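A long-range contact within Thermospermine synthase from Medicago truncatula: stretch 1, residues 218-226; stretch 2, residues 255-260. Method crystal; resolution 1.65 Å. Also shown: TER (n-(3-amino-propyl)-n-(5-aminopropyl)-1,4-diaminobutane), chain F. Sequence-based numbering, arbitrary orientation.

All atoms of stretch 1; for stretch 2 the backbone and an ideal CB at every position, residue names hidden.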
ATOM      1  N   ALA B 218      12.043  26.186   1.671  1.00 18.51           N
ATOM      2  CA  ALA B 218      13.346  25.542   1.896  1.00 19.31           C
ATOM      3  C   ALA B 218      13.243  24.069   2.310  1.00 20.20           C
ATOM      4  O   ALA B 218      14.149  23.545   2.950  1.00 21.10           O
ATOM      5  CB  ALA B 218      14.131  26.370   2.861  1.00 19.96           C
ATOM      6  N   GLY B 219      12.192  23.406   1.867  1.00 19.65           N
ATOM      7  CA  GLY B 219      12.032  22.006   1.980  1.00 20.03           C
ATOM      8  C   GLY B 219      11.667  21.510   3.333  1.00 19.87           C
ATOM      9  O   GLY B 219      11.325  22.286   4.231  1.00 19.51           O
ATOM     10  N   PRO B 220      11.792  20.203   3.497  1.00 20.03           N
ATOM     11  CA  PRO B 220      11.540  19.635   4.802  1.00 19.86           C
ATOM     12  C   PRO B 220      12.420  20.244   5.871  1.00 20.00           C
ATOM     13  O   PRO B 220      13.606  20.502   5.672  1.00 19.91           O
ATOM     14  CB  PRO B 220      11.844  18.155   4.601  1.00 20.89           C
ATOM     15  CG  PRO B 220      11.669  17.901   3.147  1.00 21.52           C
ATOM     16  CD  PRO B 220      12.184  19.161   2.523  1.00 20.38           C
ATOM     17  N   ALA B 221      11.861  20.416   7.052  1.00 18.85           N
ATOM     18  CA  ALA B 221      12.616  21.003   8.170  1.00 18.47           C
ATOM     19  C   ALA B 221      12.456  20.207   9.483  1.00 18.28           C
ATOM     20  O   ALA B 221      12.566  20.742  10.581  1.00 17.53           O
ATOM     21  CB  ALA B 221      12.298  22.448   8.333  1.00 19.11           C
ATOM     22  N   GLY B 222      12.256  18.914   9.324  1.00 18.59           N
ATOM     23  CA  GLY B 222      12.226  17.986  10.471  1.00 18.89           C
ATOM     24  C   GLY B 222      13.575  17.766  11.141  1.00 20.28           C
ATOM     25  O   GLY B 222      14.639  18.113  10.641  1.00 20.68           O
ATOM     26  N   ILE B 223      13.490  17.195  12.347  1.00 20.92           N
ATOM     27  CA  ILE B 223      14.698  16.995  13.178  1.00 22.18           C
ATOM     28  C   ILE B 223      15.802  16.284  12.395  1.00 22.35           C
ATOM     29  O   ILE B 223      16.979  16.632  12.554  1.00 24.19           O
ATOM     30  CB  ILE B 223      14.300  16.273  14.492  1.00 23.25           C
ATOM     31  CG1 ILE B 223      15.471  15.960  15.412  1.00 25.65           C
ATOM     32  CG2 ILE B 223      13.622  14.958  14.204  1.00 23.24           C
ATOM     33  CD1 ILE B 223      16.277  17.151  15.771  1.00 26.83           C
ATOM     34  N   PHE B 224      15.453  15.280  11.588  1.00 22.43           N
ATOM     35  CA  PHE B 224      16.397  14.660  10.666  1.00 23.96           C
ATOM     36  C   PHE B 224      16.236  15.099   9.201  1.00 23.66           C
ATOM     37  O   PHE B 224      17.231  15.181   8.459  1.00 23.88           O
ATOM     38  CB  PHE B 224      16.334  13.140  10.820  1.00 25.69           C
ATOM     39  CG  PHE B 224      16.637  12.713  12.221  1.00 26.47           C
ATOM     40  CD1 PHE B 224      17.863  13.063  12.825  1.00 28.13           C
ATOM     41  CD2 PHE B 224      15.692  12.081  12.971  1.00 27.78           C
ATOM     42  CE1 PHE B 224      18.131  12.684  14.129  1.00 28.52           C
ATOM     43  CE2 PHE B 224      15.941  11.708  14.283  1.00 27.53           C
ATOM     44  CZ  PHE B 224      17.143  12.034  14.870  1.00 28.70           C
ATOM     45  N   SER B 225      15.004  15.317   8.766  1.00 21.56           N
ATOM     46  CA  SER B 225      14.785  15.633   7.329  1.00 21.95           C
ATOM     47  C   SER B 225      15.353  16.964   6.904  1.00 21.79           C
ATOM     48  O   SER B 225      15.616  17.186   5.696  1.00 22.50           O
ATOM     49  CB  SER B 225      13.298  15.570   7.013  1.00 21.04           C
ATOM     50  OG  SER B 225      12.557  16.583   7.661  1.00 20.17           O
ATOM     51  N   HIS B 226      15.599  17.853   7.868  1.00 21.25           N
ATOM     52  CA  HIS B 226      16.107  19.211   7.557  1.00 22.13           C
ATOM     53  C   HIS B 226      17.478  19.196   6.848  1.00 22.99           C
ATOM     54  O   HIS B 226      17.892  20.197   6.267  1.00 23.91           O
ATOM     55  CB  HIS B 226      16.220  20.114   8.798  1.00 22.04           C
ATOM     56  CG  HIS B 226      17.426  19.819   9.650  1.00 22.43           C
ATOM     57  ND1 HIS B 226      17.423  18.856  10.639  1.00 22.98           N
ATOM     58  CD2 HIS B 226      18.684  20.328   9.624  1.00 23.76           C
ATOM     59  CE1 HIS B 226      18.639  18.768  11.170  1.00 24.12           C
ATOM     60  NE2 HIS B 226      19.411  19.658  10.577  1.00 25.39           N
ATOM     61  N   UNK B 255       3.142  15.697   6.140  1.00 25.87           N
ATOM     62  CA  UNK B 255       3.731  14.774   7.118  1.00 27.73           C
ATOM     63  C   UNK B 255       5.109  15.188   7.604  1.00 27.39           C
ATOM     64  O   UNK B 255       5.961  14.348   7.856  1.00 27.74           O
ATOM     65  CB  UNK B 255       3.820  13.372   6.512  1.00 27.73           C
ATOM     66  N   UNK B 256       5.353  16.504   7.687  1.00 23.19           N
ATOM     67  CA  UNK B 256       6.611  16.976   8.178  1.00 22.27           C
ATOM     68  C   UNK B 256       6.478  18.417   8.548  1.00 21.63           C
ATOM     69  O   UNK B 256       5.465  19.082   8.238  1.00 19.85           O
ATOM     70  CB  UNK B 256       7.724  16.771   7.149  1.00 22.27           C
ATOM     71  N   UNK B 257       7.485  18.847   9.269  1.00 21.01           N
ATOM     72  CA  UNK B 257       7.749  20.252   9.471  1.00 19.72           C
ATOM     73  C   UNK B 257       8.294  20.719   8.096  1.00 19.00           C
ATOM     74  O   UNK B 257       9.110  20.033   7.482  1.00 19.76           O
ATOM     75  CB  UNK B 257       8.720  20.505  10.626  1.00 19.72           C
ATOM     76  N   UNK B 258       7.850  21.865   7.638  1.00 19.08           N
ATOM     77  CA  UNK B 258       8.385  22.499   6.456  1.00 18.35           C
ATOM     78  C   UNK B 258       9.158  23.779   6.804  1.00 17.72           C
ATOM     79  O   UNK B 258       8.872  24.449   7.813  1.00 16.68           O
ATOM     80  CB  UNK B 258       7.252  22.810   5.476  1.00 18.35           C
ATOM     81  N   UNK B 259      10.090  24.167   5.932  1.00 17.50           N
ATOM     82  CA  UNK B 259      10.916  25.311   6.211  1.00 16.43           C
ATOM     83  C   UNK B 259      10.877  26.400   5.156  1.00 16.69           C
ATOM     84  O   UNK B 259      10.534  26.154   3.995  1.00 16.61           O
ATOM     85  CB  UNK B 259      12.362  24.846   6.399  1.00 16.43           C
ATOM     86  N   UNK B 260      11.294  27.559   5.610  1.00 16.53           N
ATOM     87  CA  UNK B 260      11.481  28.747   4.762  1.00 17.24           C
ATOM     88  C   UNK B 260      12.650  29.504   5.284  1.00 17.52           C
ATOM     89  O   UNK B 260      13.059  29.360   6.455  1.00 17.52           O
ATOM     90  CB  UNK B 260      10.236  29.635   4.725  1.00 17.24           C
TER
HETATM   91  N1  TER F 402       6.034  24.314  -8.185  1.00 54.71           N
HETATM   92  C2  TER F 402       5.326  25.135  -7.225  1.00 51.61           C
HETATM   93  C3  TER F 402       6.104  25.189  -5.914  1.00 48.87           C
HETATM   94  C4  TER F 402       6.116  23.881  -5.166  1.00 47.73           C
HETATM   95  N5  TER F 402       6.632  24.060  -3.829  1.00 49.96           N
HETATM   96  C6  TER F 402       5.868  23.610  -2.688  1.00 47.19           C
HETATM   97  C7  TER F 402       6.777  23.088  -1.586  1.00 47.30           C
HETATM   98  C8  TER F 402       5.985  22.140  -0.703  1.00 47.09           C
HETATM   99  N9  TER F 402       6.007  20.776  -1.184  1.00 45.86           N
HETATM  100  C10 TER F 402       5.269  19.783  -0.447  1.00 45.94           C
HETATM  101  C11 TER F 402       5.829  18.381  -0.533  1.00 46.42           C
HETATM  102  C12 TER F 402       5.151  17.542   0.550  1.00 47.80           C
HETATM  103  C13 TER F 402       5.350  16.046   0.368  1.00 49.60           C
HETATM  104  N14 TER F 402       6.697  15.741  -0.086  1.00 52.92           N

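The two backbones run antiparallel, their strand axes 4.7 Å apart at the closest approach.

Position 255 can be passed over quickly. Its CB has nothing of stretch 1 within 5.5 Å, and its positive phi of 51° is tolerated by several residues, Gly and Asn most readily. The residue is Ala-255.

Position 256 points toward stretch 1. Its ideal CB lies 4.9 Å from Ser-225 OG, with the backbone N of Gly-222 and the CB of Pro-220 a little farther off. A hydroxyl at that range invites a side chain with an oxygen two bonds beyond CB; Asp or Asn would be sensible, whereas a Ser hydroxyl would fall short. The deposited residue is Asp-256. Its OD2 accepts a hydrogen bond from Ser-225 OG at 2.7 Å, while OD1 of Asp-256 takes one from the backbone N of position 257 at 2.8 Å, tying the carboxylate to the backbone of the next position. OD1 also sits 3.5 Å from Gly-222 CA, where an ideal CB on Gly-222 would clash with it.

At 257 the backbone O accepts a hydrogen bond from Ala-221 N (2.8 Å), whatever the side chain. The CB starts toward stretch 1, 3.9 Å from Ala-221 O, beside the small methyl of Ala-221. Val, Ile, Leu or Thr would suit. Ile-257 is found, its CG2 4.0 Å from Ala-221 CB, while the end of the side chain leads away.

Position 258 pairs with Pro-220 in a non-hydrogen-bonded bridge, CA to CA 4.6 Å, and its CB points away. A short side chain would leave stretch 1; a long, flat one could turn back alongside Gly-219 and Pro-220, so Trp, Tyr or Phe are candidates. Trp-258 does turn back: Pro-220 CD lies 4.1 Å from the centroid of its six-membered ring, a CH-pi contact over the face, and Gly-219 C is 3.5 Å from CE2. The opposite face receives the ligand, with C10 of TER over it.

Position 259 is the tightest. Its N donates to Gly-219 O and its O accepts from Ala-218 N, both at 2.8 Å. An ideal CB would point toward stretch 1, just 3.1 Å from Ala-221 CB. Gly is the safest choice, Ala a strained one; Gly-259 is deposited, and Ala-221 CB packs 3.7 Å from its N.

Position 260, opposite Ala-218, points away. Stretch 1 permits almost any strand-forming residue; Trp-260 offers its CA to Ala-218 CB at 4.0 Å.

Stretch 2, residues 255-260: ADIWGW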
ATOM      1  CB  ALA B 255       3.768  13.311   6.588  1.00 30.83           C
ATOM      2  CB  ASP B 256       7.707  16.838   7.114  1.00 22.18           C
ATOM      3  CG  ASP B 256       9.111  16.603   7.727  1.00 23.53           C
ATOM      4  OD1 ASP B 256       9.298  16.778   8.963  1.00 23.32           O
ATOM      5  OD2 ASP B 256       9.996  16.286   6.930  1.00 24.08           O
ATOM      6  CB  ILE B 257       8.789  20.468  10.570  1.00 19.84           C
ATOM      7  CG1 ILE B 257       8.321  19.886  11.899  1.00 21.15           C
ATOM      8  CG2 ILE B 257       9.093  21.928  10.741  1.00 19.40           C
ATOM      9  CD1 ILE B 257       7.065  20.516  12.428  1.00 21.71           C
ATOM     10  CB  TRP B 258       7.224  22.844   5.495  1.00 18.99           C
ATOM     11  CG  TRP B 258       7.660  22.746   4.105  1.00 19.60           C
ATOM     12  CD1 TRP B 258       8.032  23.767   3.234  1.00 19.67           C
ATOM     13  CD2 TRP B 258       7.910  21.531   3.416  1.00 20.27           C
ATOM     14  NE1 TRP B 258       8.453  23.213   2.047  1.00 20.52           N
ATOM     15  CE2 TRP B 258       8.420  21.858   2.136  1.00 20.72           C
ATOM     16  CE3 TRP B 258       7.788  20.178   3.760  1.00 21.47           C
ATOM     17  CZ2 TRP B 258       8.733  20.856   1.197  1.00 21.34           C
ATOM     18  CZ3 TRP B 258       8.179  19.206   2.829  1.00 23.00           C
ATOM     19  CH2 TRP B 258       8.634  19.558   1.601  1.00 23.23           C
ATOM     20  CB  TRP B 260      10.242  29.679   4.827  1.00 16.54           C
ATOM     21  CG  TRP B 260       8.977  28.986   4.483  1.00 17.18           C
ATOM     22  CD1 TRP B 260       8.373  28.880   3.228  1.00 17.40           C
ATOM     23  CD2 TRP B 260       8.110  28.284   5.371  1.00 17.02           C
ATOM     24  NE1 TRP B 260       7.231  28.160   3.302  1.00 18.23           N
ATOM     25  CE2 TRP B 260       7.059  27.732   4.594  1.00 17.19           C
ATOM     26  CE3 TRP B 260       8.125  28.017   6.747  1.00 17.23           C
ATOM     27  CZ2 TRP B 260       6.057  26.972   5.156  1.00 17.86           C
ATOM     28  CZ3 TRP B 260       7.120  27.267   7.268  1.00 17.56           C
ATOM     29  CH2 TRP B 260       6.118  26.726   6.481  1.00 17.58           C
TER
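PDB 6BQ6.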